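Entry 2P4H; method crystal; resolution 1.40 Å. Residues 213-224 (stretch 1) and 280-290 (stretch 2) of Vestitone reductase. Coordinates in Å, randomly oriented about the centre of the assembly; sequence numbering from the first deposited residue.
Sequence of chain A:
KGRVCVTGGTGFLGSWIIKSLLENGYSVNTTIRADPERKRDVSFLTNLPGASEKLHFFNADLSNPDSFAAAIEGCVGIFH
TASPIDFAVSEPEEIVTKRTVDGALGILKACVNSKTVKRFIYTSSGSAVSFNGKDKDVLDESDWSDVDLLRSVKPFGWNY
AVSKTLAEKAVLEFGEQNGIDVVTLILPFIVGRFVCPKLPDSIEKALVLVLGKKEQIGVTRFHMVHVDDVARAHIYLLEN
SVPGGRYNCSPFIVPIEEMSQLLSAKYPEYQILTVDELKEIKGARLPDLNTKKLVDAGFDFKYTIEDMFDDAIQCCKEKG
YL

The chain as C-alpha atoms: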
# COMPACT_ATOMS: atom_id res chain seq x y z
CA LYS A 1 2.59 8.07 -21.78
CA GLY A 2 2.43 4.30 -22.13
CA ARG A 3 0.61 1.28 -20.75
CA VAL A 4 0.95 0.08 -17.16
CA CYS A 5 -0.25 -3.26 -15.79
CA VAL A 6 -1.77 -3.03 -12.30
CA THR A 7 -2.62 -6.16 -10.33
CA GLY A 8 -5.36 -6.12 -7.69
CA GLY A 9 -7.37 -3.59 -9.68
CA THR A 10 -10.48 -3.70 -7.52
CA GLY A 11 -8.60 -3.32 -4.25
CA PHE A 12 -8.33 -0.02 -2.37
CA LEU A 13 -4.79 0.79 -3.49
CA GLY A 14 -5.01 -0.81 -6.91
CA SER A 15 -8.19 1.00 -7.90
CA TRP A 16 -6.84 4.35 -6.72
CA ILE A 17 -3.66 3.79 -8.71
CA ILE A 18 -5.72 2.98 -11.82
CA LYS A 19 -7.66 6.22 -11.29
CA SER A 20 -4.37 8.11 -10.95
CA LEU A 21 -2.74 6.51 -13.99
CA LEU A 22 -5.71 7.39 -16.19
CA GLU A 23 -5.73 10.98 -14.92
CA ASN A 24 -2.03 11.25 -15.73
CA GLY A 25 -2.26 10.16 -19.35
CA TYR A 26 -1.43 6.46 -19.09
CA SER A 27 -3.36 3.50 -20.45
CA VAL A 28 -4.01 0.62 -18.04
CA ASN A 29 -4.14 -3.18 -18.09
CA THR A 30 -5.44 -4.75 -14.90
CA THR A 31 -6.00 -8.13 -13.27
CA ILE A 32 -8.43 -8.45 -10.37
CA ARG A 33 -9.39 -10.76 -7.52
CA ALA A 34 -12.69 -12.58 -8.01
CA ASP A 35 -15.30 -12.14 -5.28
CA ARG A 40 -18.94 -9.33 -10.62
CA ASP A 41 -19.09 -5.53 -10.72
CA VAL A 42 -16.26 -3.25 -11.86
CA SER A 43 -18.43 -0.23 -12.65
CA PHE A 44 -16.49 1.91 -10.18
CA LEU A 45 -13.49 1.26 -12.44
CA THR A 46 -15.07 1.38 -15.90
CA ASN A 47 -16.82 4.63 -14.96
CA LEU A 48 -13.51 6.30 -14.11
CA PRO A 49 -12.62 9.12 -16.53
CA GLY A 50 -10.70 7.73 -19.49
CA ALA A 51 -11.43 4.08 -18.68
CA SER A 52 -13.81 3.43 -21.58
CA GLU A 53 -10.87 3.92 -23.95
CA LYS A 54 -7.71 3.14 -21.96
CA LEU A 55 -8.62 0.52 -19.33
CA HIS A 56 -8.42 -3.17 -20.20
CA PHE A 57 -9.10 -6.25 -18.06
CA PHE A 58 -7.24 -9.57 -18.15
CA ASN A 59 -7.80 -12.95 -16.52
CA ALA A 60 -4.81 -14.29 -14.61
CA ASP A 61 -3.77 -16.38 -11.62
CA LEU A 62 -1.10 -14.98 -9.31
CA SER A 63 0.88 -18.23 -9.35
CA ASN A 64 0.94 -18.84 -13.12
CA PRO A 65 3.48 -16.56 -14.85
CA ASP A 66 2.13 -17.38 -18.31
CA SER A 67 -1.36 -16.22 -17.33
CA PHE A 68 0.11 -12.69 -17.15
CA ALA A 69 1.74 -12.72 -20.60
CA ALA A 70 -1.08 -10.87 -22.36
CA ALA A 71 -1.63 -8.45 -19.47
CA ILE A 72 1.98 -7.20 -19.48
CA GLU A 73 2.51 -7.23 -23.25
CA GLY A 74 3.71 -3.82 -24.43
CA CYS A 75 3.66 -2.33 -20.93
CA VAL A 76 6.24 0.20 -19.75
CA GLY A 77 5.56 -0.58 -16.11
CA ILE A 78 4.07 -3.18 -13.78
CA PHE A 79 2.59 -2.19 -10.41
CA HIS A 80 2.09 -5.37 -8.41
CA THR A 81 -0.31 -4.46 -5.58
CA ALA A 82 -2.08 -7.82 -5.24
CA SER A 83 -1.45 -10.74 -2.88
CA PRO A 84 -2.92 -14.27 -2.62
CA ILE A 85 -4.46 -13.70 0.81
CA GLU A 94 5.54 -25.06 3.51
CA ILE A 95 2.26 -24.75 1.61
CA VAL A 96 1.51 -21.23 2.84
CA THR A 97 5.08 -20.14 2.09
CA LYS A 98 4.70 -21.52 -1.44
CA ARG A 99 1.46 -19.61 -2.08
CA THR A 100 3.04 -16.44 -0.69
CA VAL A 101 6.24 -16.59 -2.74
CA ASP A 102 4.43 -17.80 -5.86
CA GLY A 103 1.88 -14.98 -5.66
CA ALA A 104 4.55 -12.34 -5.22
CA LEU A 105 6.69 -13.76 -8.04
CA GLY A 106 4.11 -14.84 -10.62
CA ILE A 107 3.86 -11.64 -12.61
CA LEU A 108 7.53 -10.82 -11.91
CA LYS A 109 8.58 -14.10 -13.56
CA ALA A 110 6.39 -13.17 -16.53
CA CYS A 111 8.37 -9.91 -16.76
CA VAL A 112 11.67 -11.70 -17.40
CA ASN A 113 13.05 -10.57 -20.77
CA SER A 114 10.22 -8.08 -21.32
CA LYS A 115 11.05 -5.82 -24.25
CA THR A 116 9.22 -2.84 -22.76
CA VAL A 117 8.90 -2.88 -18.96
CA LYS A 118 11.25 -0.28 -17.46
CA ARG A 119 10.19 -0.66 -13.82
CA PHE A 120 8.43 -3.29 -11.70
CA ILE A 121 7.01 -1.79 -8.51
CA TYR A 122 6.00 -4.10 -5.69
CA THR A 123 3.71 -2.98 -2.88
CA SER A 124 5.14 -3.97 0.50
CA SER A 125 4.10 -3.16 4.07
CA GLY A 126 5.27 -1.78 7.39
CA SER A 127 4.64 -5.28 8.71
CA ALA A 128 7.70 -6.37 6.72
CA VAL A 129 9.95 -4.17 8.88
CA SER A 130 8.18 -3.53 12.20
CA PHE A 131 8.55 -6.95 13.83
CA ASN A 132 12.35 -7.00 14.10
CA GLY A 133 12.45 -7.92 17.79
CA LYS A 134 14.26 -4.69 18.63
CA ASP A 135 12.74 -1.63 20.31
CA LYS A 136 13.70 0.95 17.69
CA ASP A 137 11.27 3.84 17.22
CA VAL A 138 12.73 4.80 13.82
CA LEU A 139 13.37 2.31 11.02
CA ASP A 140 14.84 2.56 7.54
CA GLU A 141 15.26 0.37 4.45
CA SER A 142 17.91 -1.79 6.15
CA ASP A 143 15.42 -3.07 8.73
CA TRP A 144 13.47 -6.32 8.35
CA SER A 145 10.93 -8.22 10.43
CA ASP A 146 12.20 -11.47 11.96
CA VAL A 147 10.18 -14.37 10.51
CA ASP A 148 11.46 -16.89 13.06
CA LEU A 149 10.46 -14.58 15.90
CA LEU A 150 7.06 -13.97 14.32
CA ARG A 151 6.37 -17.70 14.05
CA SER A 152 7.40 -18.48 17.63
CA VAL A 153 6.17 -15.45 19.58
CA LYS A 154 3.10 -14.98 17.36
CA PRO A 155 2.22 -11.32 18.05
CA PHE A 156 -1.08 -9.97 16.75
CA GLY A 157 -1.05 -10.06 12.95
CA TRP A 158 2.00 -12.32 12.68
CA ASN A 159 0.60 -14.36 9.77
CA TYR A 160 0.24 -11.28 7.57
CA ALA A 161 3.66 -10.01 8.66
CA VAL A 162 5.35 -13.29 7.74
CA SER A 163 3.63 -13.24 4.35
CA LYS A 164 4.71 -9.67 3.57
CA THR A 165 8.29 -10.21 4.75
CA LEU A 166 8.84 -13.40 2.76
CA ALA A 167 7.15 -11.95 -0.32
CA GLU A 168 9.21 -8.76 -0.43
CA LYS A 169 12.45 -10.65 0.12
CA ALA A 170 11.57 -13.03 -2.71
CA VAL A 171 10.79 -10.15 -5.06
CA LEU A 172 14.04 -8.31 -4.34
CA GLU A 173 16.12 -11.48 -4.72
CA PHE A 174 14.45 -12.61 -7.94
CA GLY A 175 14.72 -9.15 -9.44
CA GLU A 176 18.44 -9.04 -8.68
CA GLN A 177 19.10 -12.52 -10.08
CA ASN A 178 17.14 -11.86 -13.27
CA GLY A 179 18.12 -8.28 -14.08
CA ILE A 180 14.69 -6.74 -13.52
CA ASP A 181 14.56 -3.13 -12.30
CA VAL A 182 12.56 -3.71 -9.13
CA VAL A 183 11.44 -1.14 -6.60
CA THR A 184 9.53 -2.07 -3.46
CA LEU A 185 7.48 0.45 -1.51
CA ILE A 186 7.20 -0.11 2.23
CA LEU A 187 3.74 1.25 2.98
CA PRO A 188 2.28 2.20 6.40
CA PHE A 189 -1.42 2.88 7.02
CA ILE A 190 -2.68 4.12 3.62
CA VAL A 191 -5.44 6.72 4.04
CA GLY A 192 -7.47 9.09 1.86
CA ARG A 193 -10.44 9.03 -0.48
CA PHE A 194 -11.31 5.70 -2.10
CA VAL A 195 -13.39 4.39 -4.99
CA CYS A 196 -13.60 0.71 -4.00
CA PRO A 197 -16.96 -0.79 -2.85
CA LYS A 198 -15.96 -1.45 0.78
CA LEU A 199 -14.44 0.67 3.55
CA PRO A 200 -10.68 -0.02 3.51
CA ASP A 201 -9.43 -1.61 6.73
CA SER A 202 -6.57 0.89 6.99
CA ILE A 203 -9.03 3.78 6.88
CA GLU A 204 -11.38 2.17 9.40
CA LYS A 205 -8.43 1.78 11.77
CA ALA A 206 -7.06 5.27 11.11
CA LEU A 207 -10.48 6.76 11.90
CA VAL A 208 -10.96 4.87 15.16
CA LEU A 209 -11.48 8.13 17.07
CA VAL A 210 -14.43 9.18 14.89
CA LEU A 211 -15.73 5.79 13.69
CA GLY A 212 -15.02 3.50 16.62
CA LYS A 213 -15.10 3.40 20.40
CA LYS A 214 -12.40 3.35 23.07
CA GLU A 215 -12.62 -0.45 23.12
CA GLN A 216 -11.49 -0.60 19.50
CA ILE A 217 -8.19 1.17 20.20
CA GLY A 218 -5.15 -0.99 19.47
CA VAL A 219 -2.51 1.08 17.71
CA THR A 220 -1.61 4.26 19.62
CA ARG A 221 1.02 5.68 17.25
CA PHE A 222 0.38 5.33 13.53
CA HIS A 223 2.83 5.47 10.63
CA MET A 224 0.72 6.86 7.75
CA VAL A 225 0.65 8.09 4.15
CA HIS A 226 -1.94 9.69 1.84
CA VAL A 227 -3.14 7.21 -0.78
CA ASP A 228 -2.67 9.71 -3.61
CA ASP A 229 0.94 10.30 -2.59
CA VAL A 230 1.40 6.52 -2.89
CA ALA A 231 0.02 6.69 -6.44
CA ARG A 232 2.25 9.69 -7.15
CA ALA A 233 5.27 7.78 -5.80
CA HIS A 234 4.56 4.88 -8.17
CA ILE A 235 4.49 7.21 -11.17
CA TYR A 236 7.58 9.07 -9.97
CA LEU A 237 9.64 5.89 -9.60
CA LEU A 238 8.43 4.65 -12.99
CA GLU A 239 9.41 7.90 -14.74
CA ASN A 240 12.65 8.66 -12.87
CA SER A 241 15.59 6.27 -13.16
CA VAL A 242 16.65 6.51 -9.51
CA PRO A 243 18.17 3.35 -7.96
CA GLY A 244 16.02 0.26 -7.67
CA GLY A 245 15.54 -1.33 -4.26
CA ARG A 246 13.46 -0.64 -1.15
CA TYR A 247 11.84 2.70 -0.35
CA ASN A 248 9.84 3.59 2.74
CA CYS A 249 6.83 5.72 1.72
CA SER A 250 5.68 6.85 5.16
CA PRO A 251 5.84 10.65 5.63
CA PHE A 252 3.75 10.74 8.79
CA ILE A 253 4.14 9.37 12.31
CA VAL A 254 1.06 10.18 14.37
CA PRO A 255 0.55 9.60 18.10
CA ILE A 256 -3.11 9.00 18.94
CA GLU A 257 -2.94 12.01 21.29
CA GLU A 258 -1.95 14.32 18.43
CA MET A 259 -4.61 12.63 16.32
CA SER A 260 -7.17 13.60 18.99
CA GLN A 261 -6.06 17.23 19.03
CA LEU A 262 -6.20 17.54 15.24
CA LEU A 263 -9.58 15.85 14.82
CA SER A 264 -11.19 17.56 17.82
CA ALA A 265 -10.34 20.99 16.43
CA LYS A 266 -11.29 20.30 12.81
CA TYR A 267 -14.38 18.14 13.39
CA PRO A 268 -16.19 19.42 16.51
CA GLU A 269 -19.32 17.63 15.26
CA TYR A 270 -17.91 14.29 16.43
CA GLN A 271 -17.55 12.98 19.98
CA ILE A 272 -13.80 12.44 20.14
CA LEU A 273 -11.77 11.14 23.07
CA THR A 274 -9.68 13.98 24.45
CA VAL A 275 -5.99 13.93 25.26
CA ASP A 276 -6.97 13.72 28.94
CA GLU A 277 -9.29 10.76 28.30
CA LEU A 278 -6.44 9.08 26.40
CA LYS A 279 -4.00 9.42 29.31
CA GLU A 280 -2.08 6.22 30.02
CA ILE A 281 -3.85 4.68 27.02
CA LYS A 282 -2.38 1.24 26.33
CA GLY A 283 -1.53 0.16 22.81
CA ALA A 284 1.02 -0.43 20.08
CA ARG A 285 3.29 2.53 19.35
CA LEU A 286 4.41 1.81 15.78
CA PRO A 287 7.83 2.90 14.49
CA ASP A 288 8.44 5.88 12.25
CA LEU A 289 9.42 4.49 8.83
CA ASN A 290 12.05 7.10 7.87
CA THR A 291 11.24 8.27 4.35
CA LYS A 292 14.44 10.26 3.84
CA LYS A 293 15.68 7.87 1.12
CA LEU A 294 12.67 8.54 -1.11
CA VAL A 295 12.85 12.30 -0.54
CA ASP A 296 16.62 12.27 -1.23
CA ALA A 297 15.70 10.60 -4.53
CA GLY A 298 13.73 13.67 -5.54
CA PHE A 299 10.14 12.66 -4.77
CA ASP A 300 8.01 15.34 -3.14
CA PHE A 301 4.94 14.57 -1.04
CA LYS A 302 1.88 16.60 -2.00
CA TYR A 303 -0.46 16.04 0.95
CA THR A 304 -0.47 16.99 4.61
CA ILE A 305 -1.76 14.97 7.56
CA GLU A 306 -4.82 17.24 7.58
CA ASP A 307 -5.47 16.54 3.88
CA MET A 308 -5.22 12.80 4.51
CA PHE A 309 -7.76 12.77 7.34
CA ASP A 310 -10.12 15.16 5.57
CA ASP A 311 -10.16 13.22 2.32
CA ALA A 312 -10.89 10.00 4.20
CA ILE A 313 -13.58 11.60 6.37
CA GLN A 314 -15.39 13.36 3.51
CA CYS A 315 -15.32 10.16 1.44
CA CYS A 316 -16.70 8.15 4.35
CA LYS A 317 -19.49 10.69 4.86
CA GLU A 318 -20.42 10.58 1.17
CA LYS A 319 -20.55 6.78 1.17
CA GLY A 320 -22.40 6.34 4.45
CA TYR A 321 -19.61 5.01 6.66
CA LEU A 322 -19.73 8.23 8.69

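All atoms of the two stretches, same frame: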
# COMPACT_ATOMS: atom_id res chain seq x y z
N LYS A 213 -15.02 3.08 18.99
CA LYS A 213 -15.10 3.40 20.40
C LYS A 213 -13.76 3.12 21.07
O LYS A 213 -12.87 2.52 20.46
CB LYS A 213 -16.21 2.58 21.07
CG LYS A 213 -17.60 2.89 20.53
CD LYS A 213 -18.65 2.00 21.17
CE LYS A 213 -18.43 0.54 20.80
NZ LYS A 213 -19.48 -0.34 21.38
N LYS A 214 -13.63 3.55 22.31
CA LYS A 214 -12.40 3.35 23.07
C LYS A 214 -11.96 1.89 23.08
O LYS A 214 -10.76 1.60 23.07
CB LYS A 214 -12.60 3.85 24.51
CG LYS A 214 -11.35 3.79 25.36
CD LYS A 214 -11.61 4.33 26.76
CE LYS A 214 -10.37 4.27 27.62
NZ LYS A 214 -10.62 4.78 29.00
N GLU A 215 -12.93 0.97 23.10
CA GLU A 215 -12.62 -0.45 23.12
C GLU A 215 -11.96 -0.96 21.85
O GLU A 215 -11.35 -2.03 21.84
CB GLU A 215 -13.90 -1.27 23.38
CG GLU A 215 -14.62 -0.95 24.68
CD GLU A 215 -15.59 0.21 24.54
OE1 GLU A 215 -15.16 1.33 24.22
OE2 GLU A 215 -16.80 -0.02 24.76
N GLN A 216 -12.08 -0.20 20.77
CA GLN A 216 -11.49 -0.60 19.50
C GLN A 216 -10.08 -0.05 19.29
O GLN A 216 -9.49 -0.22 18.22
CB GLN A 216 -12.39 -0.17 18.34
CG GLN A 216 -13.69 -0.96 18.25
CD GLN A 216 -14.56 -0.50 17.10
OE1 GLN A 216 -15.04 0.63 17.08
NE2 GLN A 216 -14.78 -1.39 16.14
N ILE A 217 -9.53 0.61 20.31
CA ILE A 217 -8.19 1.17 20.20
C ILE A 217 -7.12 0.10 20.40
O ILE A 217 -7.08 -0.58 21.43
CB ILE A 217 -7.97 2.31 21.21
CG1 ILE A 217 -8.86 3.51 20.84
CG2 ILE A 217 -6.50 2.73 21.23
CD1 ILE A 217 -8.79 4.66 21.84
N GLY A 218 -6.25 -0.04 19.41
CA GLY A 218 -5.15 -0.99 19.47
C GLY A 218 -3.87 -0.22 19.26
O GLY A 218 -3.06 -0.08 20.18
N VAL A 219 -3.69 0.28 18.05
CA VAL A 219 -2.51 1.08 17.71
C VAL A 219 -2.65 2.47 18.33
O VAL A 219 -3.71 3.10 18.23
CB VAL A 219 -2.37 1.20 16.18
CG1 VAL A 219 -1.31 2.23 15.82
CG2 VAL A 219 -2.02 -0.15 15.58
N THR A 220 -1.59 2.94 18.99
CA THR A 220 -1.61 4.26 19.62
C THR A 220 -0.63 5.25 19.00
O THR A 220 -0.53 6.40 19.44
CB THR A 220 -1.39 4.14 21.13
OG1 THR A 220 -0.26 3.31 21.40
CG2 THR A 220 -2.64 3.56 21.80
N ARG A 221 0.13 4.81 18.01
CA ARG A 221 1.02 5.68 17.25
C ARG A 221 1.04 5.05 15.87
O ARG A 221 1.48 3.92 15.69
CB ARG A 221 2.44 5.78 17.81
CG ARG A 221 3.25 6.84 17.06
CD ARG A 221 4.58 7.12 17.73
NE ARG A 221 5.44 5.95 17.71
CZ ARG A 221 6.44 5.74 18.57
NH1 ARG A 221 6.69 6.62 19.52
NH2 ARG A 221 7.17 4.64 18.48
N PHE A 222 0.53 5.80 14.90
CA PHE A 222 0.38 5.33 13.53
C PHE A 222 1.37 5.87 12.50
O PHE A 222 1.55 7.09 12.41
CB PHE A 222 -1.01 5.74 12.99
CG PHE A 222 -2.18 5.24 13.79
CD1 PHE A 222 -2.99 4.23 13.28
CD2 PHE A 222 -2.52 5.81 15.01
CE1 PHE A 222 -4.13 3.81 13.97
CE2 PHE A 222 -3.66 5.39 15.71
CZ PHE A 222 -4.46 4.38 15.18
N HIS A 223 2.01 4.98 11.74
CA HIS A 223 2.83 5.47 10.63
C HIS A 223 1.77 5.54 9.52
O HIS A 223 0.94 4.63 9.37
CB HIS A 223 4.03 4.56 10.27
CG HIS A 223 3.83 3.09 10.47
ND1 HIS A 223 4.79 2.30 11.06
CD2 HIS A 223 2.85 2.24 10.05
CE1 HIS A 223 4.43 1.03 10.99
NE2 HIS A 223 3.25 0.97 10.38
N MET A 224 1.75 6.64 8.77
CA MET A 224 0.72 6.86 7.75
C MET A 224 1.20 7.55 6.48
O MET A 224 2.27 8.15 6.45
CB MET A 224 -0.40 7.72 8.36
CG MET A 224 -0.84 7.30 9.77
SD MET A 224 -2.12 8.37 10.47
CE MET A 224 -3.55 7.77 9.58
N GLU A 280 -2.47 7.58 29.66
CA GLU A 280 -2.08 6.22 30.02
C GLU A 280 -2.73 5.17 29.12
O GLU A 280 -2.79 4.00 29.48
CB GLU A 280 -2.42 5.93 31.48
CG GLU A 280 -1.70 6.80 32.49
CD GLU A 280 -2.01 6.41 33.92
OE1 GLU A 280 -1.73 5.25 34.29
OE2 GLU A 280 -2.53 7.25 34.67
N ILE A 281 -3.21 5.60 27.96
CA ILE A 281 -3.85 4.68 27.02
C ILE A 281 -2.84 3.60 26.62
O ILE A 281 -1.70 3.91 26.28
CB ILE A 281 -4.34 5.41 25.75
CG1 ILE A 281 -5.12 4.45 24.85
CG2 ILE A 281 -3.17 6.02 24.99
CD1 ILE A 281 -6.45 4.01 25.43
N LYS A 282 -3.26 2.35 26.68
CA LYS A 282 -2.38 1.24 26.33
C LYS A 282 -2.56 0.86 24.87
O LYS A 282 -3.68 0.85 24.35
CB LYS A 282 -2.68 0.03 27.22
CG LYS A 282 -2.45 0.27 28.70
CD LYS A 282 -0.99 0.60 28.99
CE LYS A 282 -0.74 0.74 30.48
NZ LYS A 282 -1.57 1.82 31.08
N GLY A 283 -1.46 0.54 24.20
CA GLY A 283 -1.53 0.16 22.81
C GLY A 283 -0.18 0.02 22.15
O GLY A 283 0.86 0.15 22.79
N ALA A 284 -0.20 -0.26 20.85
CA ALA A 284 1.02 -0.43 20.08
C ALA A 284 1.49 0.89 19.48
O ALA A 284 0.78 1.52 18.70
CB ALA A 284 0.78 -1.45 18.96
N ARG A 285 2.70 1.30 19.86
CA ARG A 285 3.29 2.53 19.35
C ARG A 285 4.18 2.11 18.19
O ARG A 285 5.31 1.68 18.39
CB ARG A 285 4.13 3.22 20.43
CG ARG A 285 3.36 3.63 21.68
CD ARG A 285 2.62 4.95 21.50
NE ARG A 285 1.81 5.29 22.66
CZ ARG A 285 1.12 6.42 22.81
NH1 ARG A 285 1.14 7.34 21.86
NH2 ARG A 285 0.39 6.62 23.90
N LEU A 286 3.66 2.22 16.97
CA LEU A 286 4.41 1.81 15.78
C LEU A 286 5.60 2.70 15.48
O LEU A 286 5.62 3.88 15.83
CB LEU A 286 3.48 1.77 14.57
CG LEU A 286 2.30 0.81 14.73
CD1 LEU A 286 1.37 0.95 13.53
CD2 LEU A 286 2.80 -0.61 14.88
N PRO A 287 6.63 2.14 14.83
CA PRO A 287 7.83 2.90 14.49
C PRO A 287 7.64 3.85 13.33
O PRO A 287 6.78 3.65 12.47
CB PRO A 287 8.84 1.80 14.16
CG PRO A 287 7.98 0.76 13.53
CD PRO A 287 6.77 0.73 14.44
N ASP A 288 8.45 4.91 13.32
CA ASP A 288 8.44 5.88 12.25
C ASP A 288 9.28 5.24 11.14
O ASP A 288 10.42 4.83 11.38
CB ASP A 288 9.09 7.18 12.75
CG ASP A 288 9.17 8.27 11.68
OD1 ASP A 288 8.49 8.16 10.64
OD2 ASP A 288 9.91 9.25 11.90
N LEU A 289 8.70 5.08 9.96
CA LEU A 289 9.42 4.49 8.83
C LEU A 289 10.04 5.66 8.07
O LEU A 289 9.41 6.26 7.19
CB LEU A 289 8.46 3.68 7.95
CG LEU A 289 7.56 2.69 8.71
CD1 LEU A 289 6.71 1.91 7.73
CD2 LEU A 289 8.41 1.74 9.55
N ASN A 290 11.28 5.99 8.44
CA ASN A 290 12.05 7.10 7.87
C ASN A 290 11.98 7.09 6.35
O ASN A 290 12.42 6.15 5.70
CB ASN A 290 13.50 6.99 8.34
CG ASN A 290 14.28 8.28 8.15
OD1 ASN A 290 15.38 8.43 8.69
ND2 ASN A 290 13.72 9.21 7.39
O HOH W 1 0.22 3.55 24.24

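The two stretches of this reductase run parallel, burying about 775 Å² between them, and H223, L286 and R221 carry the largest shares. Their backbones meet first: A284 N donates to G218 O at 2.9 Å, and T220 N donates to A284 O at 2.8 Å. R221 N also reaches A284 O, but weakly, at 3.4 Å. This doubled use of one carbonyl accompanies a beta bulge, for V219 pairs with A284 and R221 with R285. Beyond it, L286 N donates to R221 O at 3.0 Å. G283 suits its place because a CB there would clash with G218 O and T220 CG2.

R221 extends along its partner and turns at chi3 (p), so that its guanidinium meets L286 O edge-on: NE donates at 2.8 Å and NH2 at 3.2 Å. An arginine suits this task, offering two donors to one carbonyl while R285 CB lies over a face of the planar group.

L286 thus gives its backbone to R221 and its side chain to H223. The buried imidazole is sandwiched between two leucines, with L286 CD1 4.0 Å from the centroid of the H223 ring on one face and L289 CD1 4.1 Å from that centroid on the other. Histidine combines flat faces for these CH-pi contacts with a polar edge, where H223 ND1 donates to P287 O at 2.8 Å. L286 CD1 also packs against V219 CG1 at 3.8 Å, extending the apolar contact.

Nearer the start of stretch 2, I217 CG2 lies 4.2 Å from I281 CG1, a contact between branched aliphatic side chains. Buried T220 serves both chemistries: its methyl CG2 approaches I281 CG1 at 4.0 Å, whereas its hydroxyl OG1 hydrogen-bonds a water at 2.9 Å. That water donates to I281 O and accepts from R285 NE, both at 2.8 Å, tying the stretches together.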